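Local structure of cysteine synthase (Fusobacterium nucleatum subsp. nucleatum strain ATCC 25586, 5XEM) at residues 54-58 against 87-91; 209-213 against 227-232; 162-166 against 191-196. The protein probably catalyses the pyridoxal 5'-phosphate-dependent synthesis of L-cysteine from O-acetyl-L-serine and hydrogen sulfide, and is also a hydrogen sulfide-producing enzyme that can carry lanthionine on its cofactor. One frame throughout, in Å; residues are numbered along the deposited sequence.

Interaction 1: 54-58 against 87-91; sequences IEEAE and VKNYK
A carboxylate set between a lysine and a tyrosine shows how the end of one helix can be tied to the flank of another. Residues 54-58 are regular helix, with Glu-58 N bonded to Ile-54 O at 2.9 Å. In 87-91 the helix stops at Lys-88, and Asn-89, at positive phi (61°), makes the Schellman turn that sends Tyr-90 into extended conformation. The backbones stay distant: the nearest CA atoms, of Ile-54 and Lys-88, are 10.0 Å apart, so side chains span the gap. Glu-58 (m, t) accepts three hydrogen bonds. Lys-88 NZ donates to Glu-58 OE1 at 3.1 Å and to Glu-58 OE2 at 3.2 Å, a bidentate salt bridge, while Tyr-90 OH donates to Glu-58 OE2 at a very short 2.4 Å. Lys-88 (m, t, t, m), extended at chi2 and chi3 and turned at chi4, has a further acceptor in a water 2.6 Å from its NZ; that water donates to Glu-55 OE2 at 2.4 Å. Beside the charged groups, Ile-54 CG2 packs 4.0 Å from Tyr-90 CE2 at the ring edge and 4.1 Å from Lys-88 CD. Tyr-90 also touches Cys-85 of helix 76-88 and Ile-63 of the loop after helix 46-60. Both helices alternate with strands 68-72 and 92-97 of the parallel sheet, as in one domain of fold-type II PLP enzymes, Lys-91 bonding through its backbone to Ile-69.

Interaction 2: 209-213 against 227-232; sequences SPLLS and MSIGGI. With 85F ((2R)-2-azanyl-3-[(2R)-2-azanyl-3-oxidanyl-3-oxidanylidene-propyl]sulfanyl-propanoic acid), chain C.
Three side chains, Leu-211, Met-227 and Leu-212, carry most of this contact, in which a short helix lies against a loop that binds the lanthionine ligand. Pro-210, centre of an inverse gamma turn, occupies the N-cap position of the helix that starts at Leu-211; 227-232 has no regular structure, and Gly-230 has positive phi (103°). The closest CA atoms, of Leu-211 and Met-227, are 7.1 Å apart. Leu-211 (t, p) places CD2 3.8 Å from Met-227 CB and 4.0 Å from Ile-232 CG1. Met-227 (m, t, t) is extended, bringing SD to 4.0 Å from Leu-212 CD2, and Leu-212 (m, t) also sets CD2 3.7 Å from Ile-232 CD1. No direct hydrogen bond crosses; instead, a water donates to Ser-209 O (2.7 Å) and accepts from Met-227 N (2.8 Å). The apolar packing adjoins the lanthionine pocket: Ser-228 N donates to 85F OH2 at 2.9 Å and Ser-228 OG to 85F OH1 at 2.7 Å, gripping one carboxylate. Glu-205, at the end of strand 200-206, accepts from Leu-212 N and Ser-213 OG, while Ser-228 and Ile-229 meet helix 123-136, so the loop lies between that helix and helix 211-214.

Interaction 3: 162-166 against 191-196; sequences EEILK and KLKEKL
Leu-165 is the apolar centre where two neighbouring helices meet, and it illustrates how one leucine can fill the centre of a helix-helix interface. It points at the other segment in the m, t rotamer. Leu-165 CG lies 3.6 Å from Leu-192 CD2, Leu-165 CD2 3.6 Å from Leu-196 CD1, and Leu-165 CD1 3.7 Å from Lys-195 CG, on the aliphatic part of that lysine. Leu-192 (m, t) also reaches Ile-164, with CD2 4.3 Å from Ile-164 CG2, and both touch Phe-175 of strand 174-178. The backbone of 162-166 is helical throughout, that of 191-195 likewise, and Leu-196 is the first residue to leave helical angles, although its N still bonds to Leu-192 O at 2.7 Å. The axes of these short helical segments approach to 10.4 Å with 44° between their N-to-C directions; Leu-165 pairs with Leu-192 (CA to CA 7.5 Å) and Glu-162 with Lys-191 (7.8 Å). Further out, Lys-191, curled by p values at chi2, chi3 and chi4, donates from NZ to Glu-162 OE2 at 2.8 Å in a salt bridge; the CA-to-CB bond of Glu-162 runs sideways, and m at chi1 and chi2 brings the carboxylate within reach. The same ammonium bonds to Tyr-157 O and makes a cation-pi contact with that residue. Lys-195 CE is 4.3 Å from Glu-162 OE2 at the solvent edge. Helix 151-167, strand 174-178 and helix 183-195 follow one another in an alpha/beta succession on the six-stranded sheet, characteristic of the larger domain of the fold-type II PLP enzymes.

The three contacts are separate: their centres are 27 to 30 Å apart, and none touches another. Along the chain they follow in the order 1, 3, 2. Interaction 2 is the one that reaches the ligand, since Ser-228 binds lanthionine directly and the side chain of Met-227 lies about 7 Å from PLP. The others stand further back: the side chain of Ile-54 in interaction 1 is about 14 Å from lanthionine, and that of Ile-164 in interaction 3 about 12 Å from PLP. Interaction 1 packs helices beside the four-stranded sheet and interaction 3 helices on the six-stranded one, so the set spans both sheets, with the cofactor bound between.

Interaction 1: 54-58 against 87-91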
loop_
_atom_site.group_PDB
_atom_site.type_symbol
_atom_site.label_atom_id
_atom_site.label_comp_id
_atom_site.label_asym_id
_atom_site.label_seq_id
_atom_site.Cartn_x
_atom_site.Cartn_y
_atom_site.Cartn_z
ATOM N N ILE A 54 19.929 8.545 3.505
ATOM C CA ILE A 54 20.762 8.113 2.385
ATOM C C ILE A 54 21.230 9.305 1.560
ATOM O O ILE A 54 22.419 9.418 1.256
ATOM C CB ILE A 54 20.065 7.068 1.476
ATOM C CG1 ILE A 54 19.902 5.747 2.217
ATOM C CG2 ILE A 54 20.873 6.851 0.186
ATOM C CD1 ILE A 54 21.160 5.140 2.778
ATOM N N GLU A 55 20.300 10.189 1.212
ATOM C CA GLU A 55 20.641 11.348 0.379
ATOM C C GLU A 55 21.679 12.252 1.051
ATOM O O GLU A 55 22.652 12.650 0.394
ATOM C CB GLU A 55 19.422 12.138 0.003
ATOM C CG GLU A 55 18.604 11.483 -1.089
ATOM C CD GLU A 55 17.509 12.395 -1.578
ATOM O OE1 GLU A 55 17.051 13.311 -0.856
ATOM O OE2 GLU A 55 17.079 12.162 -2.718
ATOM N N GLU A 56 21.522 12.510 2.350
ATOM C CA GLU A 56 22.522 13.325 3.047
ATOM C C GLU A 56 23.903 12.639 3.076
ATOM O O GLU A 56 24.920 13.307 2.872
ATOM C CB GLU A 56 22.050 13.748 4.446
ATOM C CG GLU A 56 20.893 14.766 4.479
ATOM C CD GLU A 56 21.109 15.974 3.576
ATOM O OE1 GLU A 56 22.215 16.535 3.576
ATOM O OE2 GLU A 56 20.179 16.386 2.855
ATOM N N ALA A 57 23.972 11.325 3.307
ATOM C CA ALA A 57 25.245 10.595 3.331
ATOM C C ALA A 57 25.879 10.554 1.932
ATOM O O ALA A 57 27.107 10.647 1.777
ATOM C CB ALA A 57 25.063 9.168 3.879
ATOM N N GLU A 58 25.050 10.470 0.903
ATOM C CA GLU A 58 25.553 10.602 -0.472
ATOM C C GLU A 58 26.276 11.926 -0.665
ATOM O O GLU A 58 27.422 11.963 -1.172
ATOM C CB GLU A 58 24.388 10.494 -1.467
ATOM C CG GLU A 58 23.917 9.071 -1.674
ATOM C CD GLU A 58 22.726 8.960 -2.624
ATOM O OE1 GLU A 58 21.919 9.903 -2.684
ATOM O OE2 GLU A 58 22.620 7.945 -3.337
ATOM N N VAL A 87 16.412 1.007 -6.063
ATOM C CA VAL A 87 16.422 2.049 -7.113
ATOM C C VAL A 87 17.865 2.529 -7.371
ATOM O O VAL A 87 18.314 2.691 -8.525
ATOM C CB VAL A 87 15.555 3.263 -6.682
ATOM C CG1 VAL A 87 15.745 4.448 -7.615
ATOM C CG2 VAL A 87 14.092 2.878 -6.612
ATOM N N LYS A 88 18.583 2.775 -6.287
ATOM C CA LYS A 88 19.954 3.339 -6.347
ATOM C C LYS A 88 21.082 2.311 -6.553
ATOM O O LYS A 88 22.266 2.687 -6.681
ATOM C CB LYS A 88 20.198 4.144 -5.062
ATOM C CG LYS A 88 19.376 5.422 -4.959
ATOM C CD LYS A 88 19.634 6.139 -3.638
ATOM C CE LYS A 88 18.928 7.501 -3.585
ATOM N NZ LYS A 88 19.666 8.536 -4.364
ATOM N N ASN A 89 20.745 1.030 -6.547
ATOM C CA ASN A 89 21.705 -0.074 -6.697
ATOM C C ASN A 89 22.774 -0.151 -5.599
ATOM O O ASN A 89 23.943 -0.414 -5.890
ATOM C CB ASN A 89 22.387 -0.009 -8.073
ATOM C CG ASN A 89 21.417 -0.261 -9.197
ATOM O OD1 ASN A 89 20.701 -1.250 -9.179
ATOM N ND2 ASN A 89 21.362 0.650 -10.159
ATOM N N TYR A 90 22.394 0.119 -4.357
ATOM C CA TYR A 90 23.298 -0.101 -3.236
ATOM C C TYR A 90 23.022 -1.442 -2.589
ATOM O O TYR A 90 21.855 -1.825 -2.419
ATOM C CB TYR A 90 23.114 1.009 -2.188
ATOM C CG TYR A 90 23.397 2.426 -2.648
ATOM C CD1 TYR A 90 24.449 2.708 -3.486
ATOM C CD2 TYR A 90 22.652 3.499 -2.153
ATOM C CE1 TYR A 90 24.725 4.008 -3.878
ATOM C CE2 TYR A 90 22.924 4.814 -2.529
ATOM C CZ TYR A 90 23.973 5.053 -3.395
ATOM O OH TYR A 90 24.283 6.323 -3.800
ATOM N N LYS A 91 24.077 -2.117 -2.154
ATOM C CA LYS A 91 23.953 -3.356 -1.377
ATOM C C LYS A 91 23.540 -3.021 0.062
ATOM O O LYS A 91 24.184 -2.180 0.698
ATOM C CB LYS A 91 25.270 -4.094 -1.387
ATOM C CG LYS A 91 25.317 -5.395 -0.612
ATOM C CD LYS A 91 26.687 -6.034 -0.775
ATOM C CE LYS A 91 26.949 -7.159 0.216
ATOM N NZ LYS A 91 28.221 -7.867 -0.089
HETATM O O HOH W 1 17.874 10.395 -4.158
#

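Interaction 2: 209-213 against 227-232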
loop_
_atom_site.group_PDB
_atom_site.type_symbol
_atom_site.label_atom_id
_atom_site.label_comp_id
_atom_site.label_asym_id
_atom_site.label_seq_id
_atom_site.Cartn_x
_atom_site.Cartn_y
_atom_site.Cartn_z
ATOM N N SER A 209 5.503 -1.402 28.058
ATOM C CA SER A 209 6.903 -1.018 28.040
ATOM C C SER A 209 7.053 0.479 28.238
ATOM O O SER A 209 7.540 1.200 27.356
ATOM C CB SER A 209 7.587 -1.470 26.763
ATOM O OG SER A 209 8.999 -1.435 26.959
ATOM N N PRO A 210 6.722 0.941 29.448
ATOM C CA PRO A 210 6.546 2.339 29.741
ATOM C C PRO A 210 7.841 3.015 30.171
ATOM O O PRO A 210 7.933 3.557 31.300
ATOM C CB PRO A 210 5.540 2.284 30.860
ATOM C CG PRO A 210 5.987 1.115 31.653
ATOM C CD PRO A 210 6.437 0.118 30.642
ATOM N N LEU A 211 8.808 3.052 29.257
ATOM C CA LEU A 211 10.124 3.579 29.577
ATOM C C LEU A 211 10.075 5.055 29.967
ATOM O O LEU A 211 10.695 5.449 30.976
ATOM C CB LEU A 211 11.136 3.353 28.436
ATOM C CG LEU A 211 12.552 3.868 28.683
ATOM C CD1 LEU A 211 13.105 3.292 29.976
ATOM C CD2 LEU A 211 13.483 3.549 27.502
ATOM N N LEU A 212 9.394 5.854 29.162
ATOM C CA LEU A 212 9.348 7.305 29.362
ATOM C C LEU A 212 8.521 7.668 30.580
ATOM O O LEU A 212 8.846 8.646 31.298
ATOM C CB LEU A 212 8.756 8.015 28.134
ATOM C CG LEU A 212 9.483 7.809 26.783
ATOM C CD1 LEU A 212 8.783 8.584 25.670
ATOM C CD2 LEU A 212 10.934 8.233 26.893
ATOM N N SER A 213 7.449 6.921 30.823
ATOM C CA SER A 213 6.470 7.313 31.834
ATOM C C SER A 213 6.773 6.674 33.180
ATOM O O SER A 213 6.477 7.270 34.200
ATOM C CB SER A 213 5.030 7.013 31.390
ATOM O OG SER A 213 4.822 5.634 31.114
ATOM N N MET A 227 10.937 1.170 23.116
ATOM C CA MET A 227 12.352 1.556 23.124
ATOM C C MET A 227 13.152 0.444 23.759
ATOM O O MET A 227 13.094 0.274 24.971
ATOM C CB MET A 227 12.492 2.824 23.941
ATOM C CG MET A 227 11.995 4.031 23.164
ATOM S SD MET A 227 11.948 5.540 24.158
ATOM C CE MET A 227 11.208 6.689 23.007
ATOM N N SER A 228 13.871 -0.325 22.944
ATOM C CA SER A 228 14.588 -1.512 23.434
ATOM C C SER A 228 16.079 -1.556 23.107
ATOM O O SER A 228 16.697 -2.650 23.101
ATOM C CB SER A 228 13.895 -2.798 22.968
ATOM O OG SER A 228 13.913 -2.993 21.561
ATOM N N ILE A 229 16.669 -0.405 22.835
ATOM C CA ILE A 229 18.129 -0.355 22.572
ATOM C C ILE A 229 18.961 -0.213 23.852
ATOM O O ILE A 229 20.186 -0.171 23.770
ATOM C CB ILE A 229 18.556 0.749 21.556
ATOM C CG1 ILE A 229 18.435 2.163 22.159
ATOM C CG2 ILE A 229 17.755 0.604 20.275
ATOM C CD1 ILE A 229 19.045 3.273 21.309
ATOM N N GLY A 230 18.316 -0.118 25.013
ATOM C CA GLY A 230 19.035 -0.001 26.297
ATOM C C GLY A 230 19.052 1.404 26.859
ATOM O O GLY A 230 19.882 1.735 27.718
ATOM N N GLY A 231 18.131 2.236 26.397
ATOM C CA GLY A 231 18.024 3.608 26.881
ATOM C C GLY A 231 17.160 4.390 25.918
ATOM O O GLY A 231 16.665 3.828 24.922
ATOM N N ILE A 232 16.972 5.672 26.205
ATOM C CA ILE A 232 16.194 6.546 25.335
ATOM C C ILE A 232 17.032 6.990 24.128
ATOM O O ILE A 232 18.137 7.473 24.291
ATOM C CB ILE A 232 15.662 7.770 26.119
ATOM C CG1 ILE A 232 14.763 7.307 27.267
ATOM C CG2 ILE A 232 14.886 8.712 25.208
ATOM C CD1 ILE A 232 14.399 8.402 28.242
HETATM N N 85F C . 10.006 1.551 13.746
HETATM C CA 85F C . 11.481 1.476 13.699
HETATM C CB 85F C . 12.035 0.905 15.023
HETATM S SG 85F C . 11.883 2.006 16.408
HETATM C CD 85F C . 12.696 1.190 17.799
HETATM C CE 85F C . 12.071 -0.168 18.214
HETATM N NZ2 85F C . 10.615 -0.068 18.383
HETATM C CZ1 85F C . 12.704 -0.577 19.571
HETATM O OH1 85F C . 12.168 -1.569 20.149
HETATM O OH2 85F C . 13.681 0.067 20.047
HETATM C C 85F C . 11.950 0.627 12.537
HETATM O OXT 85F C . 11.175 0.513 11.575
HETATM O O 85F C . 13.105 0.137 12.607
HETATM O O HOH W 2 9.565 1.523 25.557
HETATM O O HOH W 3 10.743 -1.769 24.889
#

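Interaction 3: 162-166 against 191-196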
loop_
_atom_site.group_PDB
_atom_site.type_symbol
_atom_site.label_atom_id
_atom_site.label_comp_id
_atom_site.label_asym_id
_atom_site.label_seq_id
_atom_site.Cartn_x
_atom_site.Cartn_y
_atom_site.Cartn_z
ATOM N N GLU A 162 5.243 20.122 7.699
ATOM C CA GLU A 162 4.802 21.116 6.714
ATOM C C GLU A 162 3.539 20.690 5.999
ATOM O O GLU A 162 2.677 21.528 5.712
ATOM C CB GLU A 162 5.910 21.462 5.718
ATOM C CG GLU A 162 7.106 22.189 6.327
ATOM C CD GLU A 162 6.821 23.626 6.798
ATOM O OE1 GLU A 162 5.716 24.158 6.562
ATOM O OE2 GLU A 162 7.712 24.226 7.439
ATOM N N GLU A 163 3.412 19.392 5.711
ATOM C CA GLU A 163 2.234 18.883 5.060
ATOM C C GLU A 163 1.024 18.972 5.956
ATOM O O GLU A 163 -0.065 19.277 5.486
ATOM C CB GLU A 163 2.469 17.432 4.595
ATOM C CG GLU A 163 3.607 17.298 3.593
ATOM C CD GLU A 163 4.018 15.851 3.383
ATOM O OE1 GLU A 163 3.238 14.971 3.799
ATOM O OE2 GLU A 163 5.103 15.599 2.817
ATOM N N ILE A 164 1.206 18.719 7.246
ATOM C CA ILE A 164 0.140 18.843 8.232
ATOM C C ILE A 164 -0.315 20.312 8.317
ATOM O O ILE A 164 -1.519 20.595 8.259
ATOM C CB ILE A 164 0.620 18.359 9.616
ATOM C CG1 ILE A 164 0.794 16.829 9.608
ATOM C CG2 ILE A 164 -0.356 18.782 10.708
ATOM C CD1 ILE A 164 1.546 16.330 10.857
ATOM N N LEU A 165 0.652 21.227 8.406
ATOM C CA LEU A 165 0.353 22.667 8.476
ATOM C C LEU A 165 -0.394 23.113 7.223
ATOM O O LEU A 165 -1.419 23.824 7.303
ATOM C CB LEU A 165 1.639 23.483 8.679
ATOM C CG LEU A 165 2.304 23.322 10.052
ATOM C CD1 LEU A 165 3.678 23.975 10.064
ATOM C CD2 LEU A 165 1.406 23.880 11.151
ATOM N N LYS A 166 0.074 22.651 6.071
ATOM C CA LYS A 166 -0.500 23.082 4.790
ATOM C C LYS A 166 -1.903 22.557 4.653
ATOM O O LYS A 166 -2.814 23.306 4.283
ATOM C CB LYS A 166 0.352 22.621 3.594
ATOM C CG LYS A 166 -0.167 23.081 2.217
ATOM C CD LYS A 166 0.679 22.541 1.064
ATOM C CE LYS A 166 0.341 21.095 0.699
ATOM N NZ LYS A 166 0.907 20.059 1.621
ATOM N N LYS A 191 8.746 21.302 14.598
ATOM C CA LYS A 191 8.301 22.232 13.575
ATOM C C LYS A 191 6.957 22.833 13.912
ATOM O O LYS A 191 6.761 24.055 13.796
ATOM C CB LYS A 191 8.273 21.587 12.182
ATOM C CG LYS A 191 7.619 22.440 11.089
ATOM C CD LYS A 191 8.274 23.795 10.852
ATOM C CE LYS A 191 9.669 23.692 10.265
ATOM N NZ LYS A 191 9.744 23.091 8.910
ATOM N N LEU A 192 6.029 21.993 14.336
ATOM C CA LEU A 192 4.690 22.453 14.636
ATOM C C LEU A 192 4.690 23.508 15.767
ATOM O O LEU A 192 3.974 24.509 15.677
ATOM C CB LEU A 192 3.791 21.279 15.020
ATOM C CG LEU A 192 3.434 20.266 13.913
ATOM C CD1 LEU A 192 2.535 19.157 14.479
ATOM C CD2 LEU A 192 2.819 20.949 12.704
ATOM N N LYS A 193 5.490 23.272 16.805
ATOM C CA LYS A 193 5.577 24.183 17.939
ATOM C C LYS A 193 6.313 25.479 17.580
ATOM O O LYS A 193 6.052 26.527 18.192
ATOM C CB LYS A 193 6.233 23.496 19.140
ATOM C CG LYS A 193 5.229 22.710 19.946
ATOM C CD LYS A 193 5.789 22.057 21.204
ATOM C CE LYS A 193 4.629 21.636 22.090
ATOM N NZ LYS A 193 4.942 20.783 23.274
ATOM N N GLU A 194 7.198 25.432 16.590
ATOM C CA GLU A 194 7.802 26.672 16.076
ATOM C C GLU A 194 6.776 27.566 15.383
ATOM O O GLU A 194 6.803 28.780 15.568
ATOM C CB GLU A 194 8.963 26.389 15.150
ATOM C CG GLU A 194 10.212 25.994 15.900
ATOM C CD GLU A 194 11.311 25.477 15.007
ATOM O OE1 GLU A 194 11.162 25.454 13.768
ATOM O OE2 GLU A 194 12.363 25.107 15.561
ATOM N N LYS A 195 5.864 26.967 14.618
ATOM C CA LYS A 195 4.863 27.720 13.853
ATOM C C LYS A 195 3.580 27.988 14.639
ATOM O O LYS A 195 2.898 28.971 14.372
ATOM C CB LYS A 195 4.493 26.970 12.567
ATOM C CG LYS A 195 5.648 26.691 11.621
ATOM C CD LYS A 195 6.313 27.962 11.114
ATOM C CE LYS A 195 6.961 27.759 9.751
ATOM N NZ LYS A 195 7.593 29.019 9.251
ATOM N N LEU A 196 3.244 27.102 15.579
ATOM C CA LEU A 196 2.041 27.187 16.386
ATOM C C LEU A 196 2.423 27.005 17.860
ATOM O O LEU A 196 2.456 25.887 18.371
ATOM C CB LEU A 196 1.022 26.106 15.967
ATOM C CG LEU A 196 0.642 26.044 14.487
ATOM C CD1 LEU A 196 -0.191 24.798 14.196
ATOM C CD2 LEU A 196 -0.115 27.295 14.070
#